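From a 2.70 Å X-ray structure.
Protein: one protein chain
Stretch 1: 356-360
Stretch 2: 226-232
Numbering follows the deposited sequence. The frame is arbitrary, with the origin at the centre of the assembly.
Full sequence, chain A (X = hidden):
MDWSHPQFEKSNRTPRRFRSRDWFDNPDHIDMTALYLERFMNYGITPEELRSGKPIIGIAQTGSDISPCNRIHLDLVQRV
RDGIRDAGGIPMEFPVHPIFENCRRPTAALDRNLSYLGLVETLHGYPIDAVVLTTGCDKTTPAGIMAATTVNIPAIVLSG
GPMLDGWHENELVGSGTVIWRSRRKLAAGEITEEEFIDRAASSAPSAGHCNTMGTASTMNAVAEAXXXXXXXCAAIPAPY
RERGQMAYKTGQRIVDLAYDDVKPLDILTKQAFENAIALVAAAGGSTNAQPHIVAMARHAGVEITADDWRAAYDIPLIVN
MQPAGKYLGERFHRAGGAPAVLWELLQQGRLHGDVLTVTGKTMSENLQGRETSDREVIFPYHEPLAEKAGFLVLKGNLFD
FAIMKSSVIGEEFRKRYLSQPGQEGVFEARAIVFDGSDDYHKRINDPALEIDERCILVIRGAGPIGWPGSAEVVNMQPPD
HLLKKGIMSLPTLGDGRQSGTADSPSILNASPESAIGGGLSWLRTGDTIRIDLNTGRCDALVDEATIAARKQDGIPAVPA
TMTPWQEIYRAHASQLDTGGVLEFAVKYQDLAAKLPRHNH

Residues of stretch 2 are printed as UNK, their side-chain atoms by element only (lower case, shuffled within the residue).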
# COMPACT_ATOMS: atom_id res chain seq x y z
N LEU A 356 -1.47 26.71 27.49
CA LEU A 356 -1.55 26.65 26.03
C LEU A 356 -1.49 25.20 25.55
O LEU A 356 -0.78 24.37 26.14
CB LEU A 356 -0.42 27.49 25.42
CG LEU A 356 -0.08 27.29 23.93
CD1 LEU A 356 -1.15 27.88 22.98
CD2 LEU A 356 1.32 27.82 23.60
N THR A 357 -2.26 24.88 24.50
CA THR A 357 -2.34 23.54 23.91
C THR A 357 -2.04 23.61 22.42
O THR A 357 -2.12 24.68 21.80
CB THR A 357 -3.73 22.90 24.14
OG1 THR A 357 -4.68 23.41 23.20
CG2 THR A 357 -4.23 23.17 25.56
N VAL A 358 -1.72 22.46 21.81
CA VAL A 358 -1.43 22.45 20.38
C VAL A 358 -2.64 22.86 19.54
O VAL A 358 -2.48 23.11 18.35
CB VAL A 358 -0.92 21.09 19.88
CG1 VAL A 358 0.45 20.78 20.44
CG2 VAL A 358 -1.93 19.99 20.20
N THR A 359 -3.83 22.93 20.12
CA THR A 359 -4.95 23.49 19.37
C THR A 359 -4.80 24.99 19.13
O THR A 359 -5.54 25.54 18.31
CB THR A 359 -6.27 23.25 20.09
OG1 THR A 359 -6.34 24.11 21.24
CG2 THR A 359 -6.39 21.81 20.55
N GLY A 360 -3.87 25.65 19.83
CA GLY A 360 -3.75 27.10 19.74
C GLY A 360 -4.71 27.86 20.62
O GLY A 360 -4.70 29.10 20.60
N UNK A 226 -2.05 16.87 28.64
CA UNK A 226 -0.84 17.66 28.51
C UNK A 226 -0.94 18.72 27.42
O UNK A 226 -0.03 19.55 27.31
c UNK A 226 1.23 16.82 30.55
c UNK A 226 0.35 16.75 28.19
c UNK A 226 2.31 15.36 28.80
c UNK A 226 1.00 15.95 29.31
N UNK A 227 -2.01 18.71 26.62
CA UNK A 227 -2.18 19.67 25.54
C UNK A 227 -1.32 19.41 24.32
O UNK A 227 -1.03 20.36 23.58
N UNK A 228 -0.94 18.16 24.09
CA UNK A 228 -0.05 17.76 23.01
C UNK A 228 -0.77 17.11 21.83
O UNK A 228 -0.13 16.83 20.81
c UNK A 228 3.31 16.51 24.62
c UNK A 228 2.86 18.34 22.96
c UNK A 228 1.01 16.79 23.56
c UNK A 228 2.27 17.50 24.08
N UNK A 229 -2.07 16.88 21.93
CA UNK A 229 -2.85 16.36 20.82
C UNK A 229 -4.16 17.12 20.75
O UNK A 229 -4.54 17.81 21.70
c UNK A 229 -3.11 14.86 20.97
o UNK A 229 -3.96 14.63 22.06
N UNK A 230 -4.85 17.00 19.62
CA UNK A 230 -6.09 17.74 19.43
C UNK A 230 -7.17 17.22 20.36
O UNK A 230 -7.12 16.09 20.85
c UNK A 230 -6.56 17.65 17.97
c UNK A 230 -6.28 18.15 15.54
c UNK A 230 -5.65 18.28 16.90
c UNK A 230 -5.32 19.76 17.21
N UNK A 231 -8.16 18.06 20.62
CA UNK A 231 -9.19 17.69 21.57
C UNK A 231 -9.97 16.50 21.03
O UNK A 231 -10.40 16.50 19.87
c UNK A 231 -10.99 18.60 23.04
o UNK A 231 -9.37 20.06 22.09
c UNK A 231 -10.14 18.87 21.84
N UNK A 232 -10.15 15.49 21.88
CA UNK A 232 -10.88 14.30 21.52
C UNK A 232 -10.04 13.21 20.89
O UNK A 232 -10.57 12.14 20.60
O HOH W 1 -1.10 22.38 28.14

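Position 226 carries four side-chain carbons, forked at the second, the pattern of a leucine. Its CA-to-CB bond points away from stretch 1, and no side-chain atom comes nearer than 8.0 Å. What it offers the contact is its backbone: the O of water 1 lies 3.1 Å from O of 226 and 2.8 Å from O of Leu 356 and donates to both. Leu 226 thus places a greasy, buried side chain elsewhere in the structure while its carbonyl faces the water.

Position 227 has no side-chain atoms, so it is glycine. Gly 227 is the first residue after a helix to leave helical angles, in a Schellman motif, and its positive phi of 76° favours glycine by itself. The neighbour adds a second reason: an ideal CB would point toward stretch 1 and lie only 3.2 Å from CG2 of Thr 357, a tight fit. With nothing there, the backbones approach to 4.2 Å between CA of Gly 227 and CA of Thr 357.

Position 228 again shows four carbons forked at the second: leucine. The CA-to-CB bond of Leu 228 points away, yet CD2 reaches within 4.3 Å of CG1 of Val 358, an apolar contact suited to this buried site. Its backbone is closer still, with C 3.5 Å from CG2 of Val 358.

Position 229 has one carbon followed by one oxygen, hence serine. Ser 229 also points away, so it meets stretch 1 through its backbone, where N lies 3.6 Å from CG2 of Val 358; this contact says little about why the residue is serine.

Position 230 has four carbons forked at the second, a third leucine. Leu 230 starts sideways, but its side chain is long enough for the apolar end to come nearer, bringing CD2 to 4.1 Å from CG2 of Thr 359.

Position 231 has one carbon bearing an oxygen and a carbon, the branched pattern of threonine. OG1 of Thr 231 lies 3.8 Å from CG2 of Thr 359, a van der Waals packing contact at a partly exposed site, where a hydroxyl is easily accommodated.

Position 232 lacks side-chain atoms and is glycine. Gly 232 is out of reach; at phi 89° and psi 0°, a CB would jam against the preceding carbonyl oxygen.

The contact turns on one direct hydrogen bond, from N of Val 358 to O of Gly 227 (2.8 Å, 159°). The type I turn from Thr 357 to Gly 360, closed by N of Gly 360 to O of Thr 357 at 2.8 Å, presents Val 358 toward stretch 2, where it packs largely against backbone.

Stretch 2, residues 226-232: LGLSLTG
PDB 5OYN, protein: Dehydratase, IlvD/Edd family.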